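Local coordinates for protein peptidyl-prolyl cis-trans isomerase cyclophilin-type (Toxoplasma gondii, PDB 3BO7) that probably catalyses cis-trans isomerisation of the peptide bonds that precede proline, thereby speeding protein folding, and binds the immunosuppressant cyclosporin A, at residues D32-L37 with I80-P84; G86-D91 with G111-L116; Q100-V104 with L143-R147; I47-I52 with K157-L161. One frame throughout, in Å; residues are numbered along the deposited sequence.

Contacts 1 and 2 adjoin on one side of the molecule, their centres 11 Å apart, and share a seam in which Ser81 of the first is hydrogen-bonded to Ala87 of the second. Contact 2, the most exposed, is loop against loop and relies on side chains bonding to backbone, with waters filling in. Contact 1 is partly buried and grades from a close helix-loop fit to a charged rim. Contacts 3 and 4 lie across the chain's centre from contact 1. Contact 3 sets a loop on the second helix by apolar packing with no hydrogen bond across it, whereas contact 4 ties strand 48-52 to a loop through one backbone bond and three waters.

Contact 1: residues D32-L37 with I80-P84; sequences DSFLRL and ISGFP. With EDO (1,2-ethanediol), chain N.
Gly82 lies against the helical turn that carries Ser33 and Leu37, and here the fit is close: the CA atoms of Ser33 and Gly82 are 4.0 Å apart. The hydroxyl of Ser33 is the polar centre of this part. Its OG, held anti to the backbone N (chi1 177°), faces the loop and accepts an almost straight hydrogen bond from Gly82 N at 2.7 Å. A softer CA-H...O contact runs the same way, from Gly82 CA to Ser33 O at 3.3 Å. The fork of Leu37 straddles the glycine, its CG 3.6 Å from Gly82 CA and its CD2 reaching on to the carbonyl of Ser81. The opposite flank of helix 28-39, with Phe34, packs on Leu9 and Phe136, for this is the helix that closes one end of the cyclophilin barrel, and the loop lies along its outer side. Farther out the contact becomes charged and looser. The extended Arg36 passes over the carbonyl of Gly82 and offers a guanidinium face to the edge of the Phe83 ring, Phe83 CD1 standing 3.7 Å from Arg36 CZ with the two planes 72° apart. Asp32 fixes the guanidinium from within the helix, gripping NE and NH2 through separate oxygens in a salt bridge, while its OD2 also meets the ring edge at Phe83 CE1. Arg29 adds a cation-pi contact to that ring. At the outermost point Arg36 NH1 donates to O2 of an ethanediol, probably from the crystallisation liquor, at 3.0 Å, beside the exposed ring of Pro84.

Contact 2: residues G86-D91 with G111-L116; sequences GAPFED and GKHSNL. With SO4 (sulfate ion), chain I; SO4 (sulfate ion), chain J; SO4 (sulfate ion), chain K.
Asn115 lies under the Phe89 ring, its CB 3.5 Å from the ring centroid and close to the normal, in a CH-pi contact. The ring reaches this place because CG sits between the backbone N and the carbonyl carbon (chi1 57°), which folds it back over the neighbouring loop, and its plane is only 29° from that of the Asn115 amide. The amide then serves two points of the other segment: ND2 donates to Phe89 O at 3.0 Å, from above the carbonyl plane, and to Asp91 OD1 at 2.8 Å. Between Asp91 and Asn115 the flat groups stand nearly upright to each other, 79° apart. The aspartate's second oxygen, OD2, is met from above its plane by His113 N at 3.0 Å, so the carboxylate links two points of the opposite loop, and two waters donate to OD1 as well. His113 returns the favour: Asp91 N points into the edge of its ring and donates to ND1 at 2.9 Å, which would favour a neutral imidazole. Over the face of the same ring lies CG of Glu90, a second CH-pi contact. The backbones themselves form a single antiparallel, hydrogen-bonded bridge, with Phe89 N donating to Asn115 O at 3.1 Å. At the far end Leu116 CD2 packs beside Pro88. Sulfate ions, probably from the crystallisation liquor, bind Glu90 N and Lys112 NZ. Two surface loops are thus clasped by side chains bonded to each other's backbone; in the cyclophilin fold the corresponding loops probably lie beside the substrate groove.

Contact 3: residues Q100-V104 with L143-R147; sequences QGIGV and LDVLR
Gly103 and Leu143 make the nearest backbone approach, with CA atoms 6.8 Å apart, and no hydrogen bond joins the loop to the helix. The space between is bridged chiefly by Ile102, whose CB points at the helix and whose CG1, anti to the backbone N (chi1 -175°), extends the longer branch across it. The two branches divide the contacts: CG1 of Ile102 runs past Leu146 in the opposite direction, 4.0 Å from Leu146 CD2, while the shorter branch, CG2, meets both methyls of Leu143, CD1 and CD2, at 4.2 Å. The terminal CD1 goes farthest, lying over one face of the Arg147 guanidinium, off its centre, and 4.0 Å from Arg147 CG. A salt bridge to Asp144 steadies that arginine one turn back along the helix. Leu146, with chi1 well off the staggered values at -135°, also lays CD2 against Gly103 CA at 3.8 Å. Beyond the loop, Gly103 and Val104 join the sheet through backbone and side-chain bonds to Thr122, while Leu146 reaches Leu18 of strand 16-22. Leu143 and Leu146 of helix 143-149 thereby pack on the loop leading into strand 104-107, as expected of the helix that covers an end of the antiparallel barrel in the cyclophilin fold.

Contact 4: residues I47-I52 with K157-L161; sequences IFHRCI and KDKPL
Cys51 and Asp158 share the one direct hydrogen bond between these segments: Cys51 N donates to Asp158 O at 2.9 Å. Weaker CA-H contacts flank it, from Lys159 CA to His49 O at 3.2 Å and from Arg50 CA to the same Asp158 carbonyl. Water completes the polar set. One molecule spans His49 O and Lys157 O, another Cys51 O and Asp158 OD1, and a third lies between Arg50 NE and Asp158 OD2, in the plane of the guanidinium, so that these two charged groups communicate through water and not directly. One apolar pair, Pro160 CG on Cys51 CB at 3.7 Å, is joined by van der Waals contacts of carbon with polar atoms: Pro160 CG rests on Phe48 O, and Ile52 CG1, beside its own backbone N (chi1 -60°), carries CD1 to 3.6 Å from Asp158 OD2. His49 and Arg50 both face Gln58 of the next strand, a classic beta bulge. Arg50 NH1 is hydrogen-bonded to Gln58, and its NH2 to the backbone of the bound peptide. The loop 157-161 therefore backs strand 48-52 of the barrel just where the Phe-His-Arg sequence familiar from cyclophilins supplies an arginine to the peptide-binding pocket.

Contact 1: residues D32-L37 with I80-P84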
loop_
_atom_site.group_PDB
_atom_site.type_symbol
_atom_site.label_atom_id
_atom_site.label_comp_id
_atom_site.label_asym_id
_atom_site.label_seq_id
_atom_site.Cartn_x
_atom_site.Cartn_y
_atom_site.Cartn_z
ATOM N N ASP A 32 2.393 -6.042 10.509
ATOM C CA ASP A 32 1.400 -6.738 11.325
ATOM C C ASP A 32 -0.022 -6.250 11.055
ATOM O O ASP A 32 -0.916 -7.048 10.762
ATOM C CB ASP A 32 1.737 -6.583 12.802
ATOM C CG ASP A 32 1.083 -7.632 13.656
ATOM O OD1 ASP A 32 0.386 -8.512 13.097
ATOM O OD2 ASP A 32 1.275 -7.581 14.891
ATOM N N SER A 33 -0.223 -4.937 11.136
ATOM C CA SER A 33 -1.516 -4.329 10.827
ATOM C C SER A 33 -2.030 -4.784 9.470
ATOM O O SER A 33 -3.194 -5.189 9.344
ATOM C CB SER A 33 -1.415 -2.800 10.856
ATOM O OG SER A 33 -2.645 -2.210 10.481
ATOM N N PHE A 34 -1.154 -4.711 8.465
ATOM C CA PHE A 34 -1.518 -4.991 7.081
ATOM C C PHE A 34 -1.978 -6.443 6.934
ATOM O O PHE A 34 -3.001 -6.718 6.294
ATOM C CB PHE A 34 -0.325 -4.695 6.162
ATOM C CG PHE A 34 -0.668 -4.674 4.691
ATOM C CD1 PHE A 34 -1.116 -3.504 4.085
ATOM C CD2 PHE A 34 -0.541 -5.821 3.911
ATOM C CE1 PHE A 34 -1.432 -3.471 2.718
ATOM C CE2 PHE A 34 -0.862 -5.797 2.543
ATOM C CZ PHE A 34 -1.309 -4.618 1.953
ATOM N N LEU A 35 -1.216 -7.354 7.550
ATOM C CA LEU A 35 -1.472 -8.791 7.499
ATOM C C LEU A 35 -2.714 -9.157 8.289
ATOM O O LEU A 35 -3.482 -10.027 7.873
ATOM C CB LEU A 35 -0.238 -9.593 7.966
ATOM C CG LEU A 35 0.989 -9.526 7.030
ATOM C CD1 LEU A 35 2.267 -10.004 7.714
ATOM C CD2 LEU A 35 0.771 -10.295 5.727
ATOM N N ARG A 36 -2.930 -8.484 9.412
ATOM C CA ARG A 36 -4.187 -8.655 10.154
ATOM C C ARG A 36 -5.411 -8.245 9.322
ATOM O O ARG A 36 -6.476 -8.854 9.450
ATOM C CB ARG A 36 -4.160 -7.915 11.491
ATOM C CG ARG A 36 -3.216 -8.538 12.520
ATOM C CD ARG A 36 -3.341 -7.884 13.872
ATOM N NE ARG A 36 -2.114 -7.994 14.655
ATOM C CZ ARG A 36 -2.068 -7.928 15.984
ATOM N NH1 ARG A 36 -3.187 -7.773 16.675
ATOM N NH2 ARG A 36 -0.908 -8.026 16.629
ATOM N N LEU A 37 -5.241 -7.244 8.457
ATOM C CA LEU A 37 -6.305 -6.778 7.560
ATOM C C LEU A 37 -6.486 -7.719 6.377
ATOM O O LEU A 37 -7.618 -8.000 5.978
ATOM C CB LEU A 37 -6.026 -5.350 7.058
ATOM C CG LEU A 37 -6.144 -4.177 8.040
ATOM C CD1 LEU A 37 -5.659 -2.897 7.388
ATOM C CD2 LEU A 37 -7.562 -4.013 8.549
ATOM N N ILE A 80 -9.448 1.640 8.970
ATOM C CA ILE A 80 -8.995 1.243 10.291
ATOM C C ILE A 80 -7.642 0.566 10.122
ATOM O O ILE A 80 -7.296 0.148 9.013
ATOM C CB ILE A 80 -9.986 0.242 10.957
ATOM C CG1 ILE A 80 -10.409 -0.856 9.962
ATOM C CG2 ILE A 80 -11.197 0.983 11.547
ATOM C CD1 ILE A 80 -11.011 -2.093 10.609
ATOM N N SER A 81 -6.874 0.463 11.203
ATOM C CA SER A 81 -5.698 -0.388 11.191
ATOM C C SER A 81 -6.134 -1.834 11.456
ATOM O O SER A 81 -7.298 -2.085 11.780
ATOM C CB SER A 81 -4.684 0.075 12.231
ATOM O OG SER A 81 -5.157 -0.163 13.537
ATOM N N GLY A 82 -5.197 -2.774 11.326
ATOM C CA GLY A 82 -5.473 -4.184 11.582
ATOM C C GLY A 82 -5.552 -4.597 13.045
ATOM O O GLY A 82 -5.960 -5.714 13.339
ATOM N N PHE A 83 -5.155 -3.709 13.954
ATOM C CA PHE A 83 -5.155 -3.980 15.395
ATOM C C PHE A 83 -6.557 -3.908 16.028
ATOM O O PHE A 83 -7.442 -3.253 15.482
ATOM C CB PHE A 83 -4.180 -3.028 16.096
ATOM C CG PHE A 83 -2.757 -3.109 15.559
ATOM C CD1 PHE A 83 -2.009 -4.283 15.689
ATOM C CD2 PHE A 83 -2.171 -2.011 14.928
ATOM C CE1 PHE A 83 -0.702 -4.365 15.190
ATOM C CE2 PHE A 83 -0.862 -2.078 14.434
ATOM C CZ PHE A 83 -0.125 -3.262 14.567
ATOM N N PRO A 84 -6.788 -4.623 17.154
ATOM C CA PRO A 84 -8.084 -4.483 17.854
ATOM C C PRO A 84 -8.436 -3.041 18.218
ATOM O O PRO A 84 -7.645 -2.347 18.852
ATOM C CB PRO A 84 -7.911 -5.329 19.129
ATOM C CG PRO A 84 -6.451 -5.660 19.221
ATOM C CD PRO A 84 -5.930 -5.636 17.804
HETATM C C1 EDO N . -1.622 -6.066 19.585
HETATM O O1 EDO N . -1.756 -4.642 19.671
HETATM C C2 EDO N . -2.888 -6.710 20.140
HETATM O O2 EDO N . -3.055 -8.036 19.617
#

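Contact 2: residues G86-D91 with G111-L116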
loop_
_atom_site.group_PDB
_atom_site.type_symbol
_atom_site.label_atom_id
_atom_site.label_comp_id
_atom_site.label_asym_id
_atom_site.label_seq_id
_atom_site.Cartn_x
_atom_site.Cartn_y
_atom_site.Cartn_z
ATOM N N GLY A 86 -8.930 -0.740 15.963
ATOM C CA GLY A 86 -8.701 -0.051 14.693
ATOM C C GLY A 86 -8.035 1.311 14.780
ATOM O O GLY A 86 -8.057 2.059 13.819
ATOM N N ALA A 87 -7.427 1.636 15.917
ATOM C CA ALA A 87 -6.820 2.953 16.117
ATOM C C ALA A 87 -5.579 3.130 15.232
ATOM O O ALA A 87 -4.965 2.138 14.844
ATOM C CB ALA A 87 -6.469 3.150 17.577
ATOM N N PRO A 88 -5.213 4.390 14.896
ATOM C CA PRO A 88 -3.979 4.616 14.139
ATOM C C PRO A 88 -2.751 4.177 14.905
ATOM O O PRO A 88 -2.762 4.178 16.132
ATOM C CB PRO A 88 -3.957 6.139 13.939
ATOM C CG PRO A 88 -4.860 6.675 14.983
ATOM C CD PRO A 88 -5.924 5.657 15.161
ATOM N N PHE A 89 -1.698 3.804 14.183
ATOM C CA PHE A 89 -0.452 3.411 14.827
ATOM C C PHE A 89 0.701 4.328 14.433
ATOM O O PHE A 89 0.631 5.054 13.430
ATOM C CB PHE A 89 -0.121 1.921 14.590
ATOM C CG PHE A 89 -0.026 1.535 13.146
ATOM C CD1 PHE A 89 1.195 1.611 12.462
ATOM C CD2 PHE A 89 -1.142 1.092 12.464
ATOM C CE1 PHE A 89 1.285 1.257 11.124
ATOM C CE2 PHE A 89 -1.060 0.735 11.129
ATOM C CZ PHE A 89 0.155 0.815 10.454
ATOM N N GLU A 90 1.752 4.294 15.250
ATOM C CA GLU A 90 2.889 5.186 15.110
ATOM C C GLU A 90 3.748 4.874 13.889
ATOM O O GLU A 90 3.741 3.755 13.359
ATOM C CB GLU A 90 3.732 5.169 16.383
ATOM C CG GLU A 90 3.019 5.776 17.595
ATOM C CD GLU A 90 3.906 5.891 18.830
ATOM O OE1 GLU A 90 3.393 6.312 19.901
ATOM O OE2 GLU A 90 5.114 5.567 18.733
ATOM N N ASP A 91 4.475 5.884 13.441
ATOM C CA ASP A 91 5.367 5.746 12.309
ATOM C C ASP A 91 6.567 4.876 12.672
ATOM O O ASP A 91 6.949 4.773 13.847
ATOM C CB ASP A 91 5.835 7.126 11.834
ATOM C CG ASP A 91 4.700 7.971 11.264
ATOM O OD1 ASP A 91 3.866 7.435 10.494
ATOM O OD2 ASP A 91 4.651 9.181 11.587
ATOM N N GLY A 111 -0.115 13.219 8.513
ATOM C CA GLY A 111 0.785 13.697 9.564
ATOM C C GLY A 111 1.300 12.570 10.453
ATOM O O GLY A 111 1.009 11.397 10.214
ATOM N N LYS A 112 2.067 12.936 11.478
ATOM C CA LYS A 112 2.645 11.993 12.442
ATOM C C LYS A 112 1.653 10.972 12.950
ATOM O O LYS A 112 0.525 11.322 13.311
ATOM C CB LYS A 112 3.141 12.734 13.683
ATOM C CG LYS A 112 4.301 13.671 13.489
ATOM C CD LYS A 112 4.726 14.255 14.838
ATOM C CE LYS A 112 3.537 14.748 15.695
ATOM N NZ LYS A 112 4.003 15.409 16.959
ATOM N N HIS A 113 2.095 9.720 13.000
ATOM C CA HIS A 113 1.379 8.629 13.672
ATOM C C HIS A 113 -0.124 8.562 13.378
ATOM O O HIS A 113 -0.939 8.510 14.290
ATOM C CB HIS A 113 1.644 8.673 15.182
ATOM C CG HIS A 113 3.067 8.989 15.536
ATOM N ND1 HIS A 113 4.133 8.239 15.084
ATOM C CD2 HIS A 113 3.600 9.974 16.299
ATOM C CE1 HIS A 113 5.259 8.744 15.553
ATOM N NE2 HIS A 113 4.964 9.799 16.291
ATOM N N SER A 114 -0.469 8.563 12.094
ATOM C CA SER A 114 -1.861 8.481 11.646
ATOM C C SER A 114 -2.033 7.356 10.630
ATOM O O SER A 114 -2.805 7.477 9.677
ATOM C CB SER A 114 -2.314 9.810 11.040
ATOM O OG SER A 114 -1.414 10.235 10.037
ATOM N N ASN A 115 -1.317 6.259 10.855
ATOM C CA ASN A 115 -1.335 5.106 9.962
ATOM C C ASN A 115 -2.547 4.219 10.210
ATOM O O ASN A 115 -2.808 3.797 11.337
ATOM C CB ASN A 115 -0.057 4.279 10.130
ATOM C CG ASN A 115 1.189 5.046 9.779
ATOM O OD1 ASN A 115 1.428 5.361 8.616
ATOM N ND2 ASN A 115 2.013 5.332 10.785
ATOM N N LEU A 116 -3.286 3.941 9.147
ATOM C CA LEU A 116 -4.426 3.054 9.218
ATOM C C LEU A 116 -4.283 1.923 8.205
ATOM O O LEU A 116 -3.731 0.868 8.534
ATOM C CB LEU A 116 -5.741 3.838 9.053
ATOM C CG LEU A 116 -6.153 4.719 10.246
ATOM C CD1 LEU A 116 -7.448 5.467 9.954
ATOM C CD2 LEU A 116 -6.292 3.908 11.532
HETATM S S SO4 I . 1.694 1.549 17.965
HETATM O O1 SO4 I . 2.475 1.177 16.798
HETATM O O2 SO4 I . 0.574 0.627 18.125
HETATM O O3 SO4 I . 2.516 1.505 19.179
HETATM O O4 SO4 I . 1.215 2.917 17.780
HETATM S S SO4 J . 6.132 17.984 15.424
HETATM O O1 SO4 J . 6.283 17.480 16.792
HETATM O O2 SO4 J . 7.074 17.279 14.560
HETATM O O3 SO4 J . 4.767 17.757 14.964
HETATM O O4 SO4 J . 6.407 19.416 15.379
HETATM S S SO4 K . 2.799 18.624 18.905
HETATM O O1 SO4 K . 3.500 19.909 18.959
HETATM O O2 SO4 K . 3.652 17.564 19.440
HETATM O O3 SO4 K . 1.567 18.687 19.684
HETATM O O4 SO4 K . 2.462 18.307 17.518
HETATM O O HOH W 1 3.693 6.653 7.839
HETATM O O HOH W 2 1.591 8.671 10.045
#

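Contact 3: residues Q100-V104 with L143-R147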
loop_
_atom_site.group_PDB
_atom_site.type_symbol
_atom_site.label_atom_id
_atom_site.label_comp_id
_atom_site.label_asym_id
_atom_site.label_seq_id
_atom_site.Cartn_x
_atom_site.Cartn_y
_atom_site.Cartn_z
ATOM N N GLN A 100 13.411 5.174 -2.654
ATOM C CA GLN A 100 14.283 5.220 -3.813
ATOM C C GLN A 100 13.857 4.183 -4.829
ATOM O O GLN A 100 13.716 3.005 -4.508
ATOM C CB GLN A 100 15.723 4.979 -3.385
ATOM C CG GLN A 100 16.748 5.201 -4.474
ATOM C CD GLN A 100 18.163 5.311 -3.923
ATOM O OE1 GLN A 100 19.087 4.664 -4.426
ATOM N NE2 GLN A 100 18.340 6.137 -2.892
ATOM N N GLY A 101 13.640 4.637 -6.059
ATOM C CA GLY A 101 13.360 3.748 -7.173
ATOM C C GLY A 101 11.931 3.253 -7.217
ATOM O O GLY A 101 11.092 3.638 -6.395
ATOM N N ILE A 102 11.664 2.391 -8.190
ATOM C CA ILE A 102 10.335 1.829 -8.413
ATOM C C ILE A 102 9.986 0.759 -7.368
ATOM O O ILE A 102 10.858 0.019 -6.908
ATOM C CB ILE A 102 10.229 1.252 -9.865
ATOM C CG1 ILE A 102 8.809 0.764 -10.179
ATOM C CG2 ILE A 102 11.297 0.158 -10.106
ATOM C CD1 ILE A 102 8.504 0.666 -11.653
ATOM N N GLY A 103 8.719 0.703 -6.971
ATOM C CA GLY A 103 8.216 -0.434 -6.206
ATOM C C GLY A 103 8.362 -0.409 -4.696
ATOM O O GLY A 103 8.218 -1.451 -4.052
ATOM N N VAL A 104 8.643 0.760 -4.123
ATOM C CA VAL A 104 8.673 0.903 -2.671
ATOM C C VAL A 104 7.229 0.895 -2.138
ATOM O O VAL A 104 6.361 1.615 -2.651
ATOM C CB VAL A 104 9.442 2.187 -2.234
ATOM C CG1 VAL A 104 9.389 2.387 -0.727
ATOM C CG2 VAL A 104 10.897 2.150 -2.714
ATOM N N LEU A 143 6.861 -5.625 -11.522
ATOM C CA LEU A 143 7.274 -4.244 -11.776
ATOM C C LEU A 143 6.707 -3.731 -13.092
ATOM O O LEU A 143 6.511 -2.521 -13.256
ATOM C CB LEU A 143 8.803 -4.099 -11.776
ATOM C CG LEU A 143 9.625 -4.228 -10.487
ATOM C CD1 LEU A 143 11.087 -3.949 -10.790
ATOM C CD2 LEU A 143 9.135 -3.313 -9.369
ATOM N N ASP A 144 6.445 -4.654 -14.021
ATOM C CA ASP A 144 5.887 -4.303 -15.331
ATOM C C ASP A 144 4.375 -4.076 -15.311
ATOM O O ASP A 144 3.849 -3.352 -16.154
ATOM C CB ASP A 144 6.320 -5.308 -16.407
ATOM C CG ASP A 144 7.788 -5.139 -16.790
ATOM O OD1 ASP A 144 8.074 -4.458 -17.796
ATOM O OD2 ASP A 144 8.661 -5.653 -16.058
ATOM N N VAL A 145 3.688 -4.682 -14.343
ATOM C CA VAL A 145 2.285 -4.348 -14.056
ATOM C C VAL A 145 2.216 -2.901 -13.544
ATOM O O VAL A 145 1.359 -2.113 -13.953
ATOM C CB VAL A 145 1.663 -5.337 -13.031
ATOM C CG1 VAL A 145 0.363 -4.785 -12.431
ATOM C CG2 VAL A 145 1.420 -6.688 -13.680
ATOM N N LEU A 146 3.159 -2.563 -12.668
ATOM C CA LEU A 146 3.286 -1.229 -12.099
ATOM C C LEU A 146 3.526 -0.207 -13.199
ATOM O O LEU A 146 2.894 0.849 -13.211
ATOM C CB LEU A 146 4.440 -1.211 -11.102
ATOM C CG LEU A 146 4.282 -0.541 -9.739
ATOM C CD1 LEU A 146 2.969 -0.904 -9.050
ATOM C CD2 LEU A 146 5.483 -0.919 -8.867
ATOM N N ARG A 147 4.422 -0.538 -14.130
ATOM C CA ARG A 147 4.725 0.322 -15.276
ATOM C C ARG A 147 3.519 0.577 -16.197
ATOM O O ARG A 147 3.427 1.634 -16.817
ATOM C CB ARG A 147 5.916 -0.226 -16.063
ATOM C CG ARG A 147 7.241 -0.037 -15.354
ATOM C CD ARG A 147 8.414 -0.555 -16.169
ATOM N NE ARG A 147 9.646 -0.504 -15.384
ATOM C CZ ARG A 147 10.196 -1.547 -14.763
ATOM N NH1 ARG A 147 9.647 -2.759 -14.842
ATOM N NH2 ARG A 147 11.310 -1.380 -14.068
#

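Contact 4: residues I47-I52 with K157-L161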
loop_
_atom_site.group_PDB
_atom_site.type_symbol
_atom_site.label_atom_id
_atom_site.label_comp_id
_atom_site.label_asym_id
_atom_site.label_seq_id
_atom_site.Cartn_x
_atom_site.Cartn_y
_atom_site.Cartn_z
ATOM N N ILE A 47 -9.851 -0.194 -4.368
ATOM C CA ILE A 47 -9.261 0.226 -5.634
ATOM C C ILE A 47 -7.931 0.955 -5.440
ATOM O O ILE A 47 -7.522 1.233 -4.316
ATOM C CB ILE A 47 -10.236 1.130 -6.444
ATOM C CG1 ILE A 47 -10.730 2.306 -5.594
ATOM C CG2 ILE A 47 -11.401 0.311 -7.012
ATOM C CD1 ILE A 47 -11.472 3.364 -6.400
ATOM N N PHE A 48 -7.255 1.229 -6.550
ATOM C CA PHE A 48 -6.135 2.160 -6.560
ATOM C C PHE A 48 -6.659 3.485 -7.118
ATOM O O PHE A 48 -6.778 3.659 -8.334
ATOM C CB PHE A 48 -4.954 1.603 -7.364
ATOM C CG PHE A 48 -4.222 0.490 -6.667
ATOM C CD1 PHE A 48 -3.059 0.751 -5.950
ATOM C CD2 PHE A 48 -4.699 -0.817 -6.714
ATOM C CE1 PHE A 48 -2.374 -0.272 -5.299
ATOM C CE2 PHE A 48 -4.029 -1.852 -6.064
ATOM C CZ PHE A 48 -2.858 -1.578 -5.351
ATOM N N HIS A 49 -6.982 4.402 -6.197
ATOM C CA HIS A 49 -7.845 5.564 -6.467
ATOM C C HIS A 49 -7.096 6.849 -6.782
ATOM O O HIS A 49 -7.707 7.855 -7.107
ATOM C CB HIS A 49 -8.754 5.821 -5.259
ATOM C CG HIS A 49 -8.029 6.391 -4.080
ATOM N ND1 HIS A 49 -7.378 5.602 -3.155
ATOM C CD2 HIS A 49 -7.825 7.671 -3.694
ATOM C CE1 HIS A 49 -6.818 6.374 -2.241
ATOM N NE2 HIS A 49 -7.076 7.633 -2.544
ATOM N N ARG A 50 -5.783 6.834 -6.631
ATOM C CA ARG A 50 -4.978 7.997 -6.962
ATOM C C ARG A 50 -3.678 7.531 -7.621
ATOM O O ARG A 50 -2.938 6.717 -7.061
ATOM C CB ARG A 50 -4.729 8.867 -5.725
ATOM C CG ARG A 50 -3.862 10.098 -5.993
ATOM C CD ARG A 50 -3.947 11.130 -4.872
ATOM N NE ARG A 50 -2.856 12.100 -4.959
ATOM C CZ ARG A 50 -1.727 12.040 -4.252
ATOM N NH1 ARG A 50 -1.530 11.057 -3.382
ATOM N NH2 ARG A 50 -0.789 12.964 -4.412
ATOM N N CYS A 51 -3.418 8.053 -8.815
ATOM C CA CYS A 51 -2.334 7.563 -9.665
ATOM C C CYS A 51 -1.682 8.734 -10.382
ATOM O O CYS A 51 -2.312 9.390 -11.225
ATOM C CB CYS A 51 -2.873 6.535 -10.675
ATOM S SG CYS A 51 -1.639 5.790 -11.772
ATOM N N ILE A 52 -0.425 9.000 -10.034
ATOM C CA ILE A 52 0.329 10.094 -10.629
ATOM C C ILE A 52 1.606 9.581 -11.300
ATOM O O ILE A 52 2.528 9.097 -10.630
ATOM C CB ILE A 52 0.623 11.219 -9.591
ATOM C CG1 ILE A 52 -0.710 11.782 -9.050
ATOM C CG2 ILE A 52 1.499 12.321 -10.209
ATOM C CD1 ILE A 52 -0.598 12.694 -7.844
ATOM N N LYS A 157 -8.811 14.762 -10.527
ATOM C CA LYS A 157 -8.414 14.492 -9.145
ATOM C C LYS A 157 -7.369 13.356 -9.060
ATOM O O LYS A 157 -7.021 12.882 -7.966
ATOM C CB LYS A 157 -9.658 14.209 -8.287
ATOM C CG LYS A 157 -10.525 15.450 -8.070
ATOM C CD LYS A 157 -11.531 15.265 -6.955
ATOM C CE LYS A 157 -12.903 14.862 -7.478
ATOM N NZ LYS A 157 -13.714 14.237 -6.383
ATOM N N ASP A 158 -6.877 12.950 -10.234
ATOM C CA ASP A 158 -5.859 11.907 -10.396
ATOM C C ASP A 158 -6.357 10.484 -10.143
ATOM O O ASP A 158 -5.551 9.555 -10.027
ATOM C CB ASP A 158 -4.591 12.225 -9.589
ATOM C CG ASP A 158 -3.860 13.443 -10.119
ATOM O OD1 ASP A 158 -3.666 13.525 -11.352
ATOM O OD2 ASP A 158 -3.489 14.321 -9.311
ATOM N N LYS A 159 -7.677 10.312 -10.075
ATOM C CA LYS A 159 -8.255 8.976 -10.048
ATOM C C LYS A 159 -8.229 8.393 -11.451
ATOM O O LYS A 159 -8.730 9.027 -12.379
ATOM C CB LYS A 159 -9.693 8.973 -9.511
ATOM C CG LYS A 159 -10.236 7.563 -9.281
ATOM C CD LYS A 159 -11.758 7.485 -9.282
ATOM C CE LYS A 159 -12.345 7.633 -7.875
ATOM N NZ LYS A 159 -13.583 6.800 -7.706
ATOM N N PRO A 160 -7.645 7.184 -11.616
ATOM C CA PRO A 160 -7.739 6.499 -12.904
ATOM C C PRO A 160 -9.192 6.382 -13.366
ATOM O O PRO A 160 -10.099 6.226 -12.534
ATOM C CB PRO A 160 -7.169 5.106 -12.600
ATOM C CG PRO A 160 -6.260 5.313 -11.457
ATOM C CD PRO A 160 -6.884 6.394 -10.629
ATOM N N LEU A 161 -9.416 6.475 -14.677
ATOM C CA LEU A 161 -10.766 6.289 -15.223
ATOM C C LEU A 161 -11.221 4.843 -15.021
ATOM O O LEU A 161 -12.390 4.584 -14.720
ATOM C CB LEU A 161 -10.824 6.696 -16.698
ATOM C CG LEU A 161 -10.438 8.145 -17.022
ATOM C CD1 LEU A 161 -10.443 8.364 -18.518
ATOM C CD2 LEU A 161 -11.360 9.152 -16.325
HETATM O O HOH W 3 -7.892 10.548 -6.587
HETATM O O HOH W 4 -3.867 14.512 -6.672
HETATM O O HOH W 5 -2.783 11.549 -12.621
#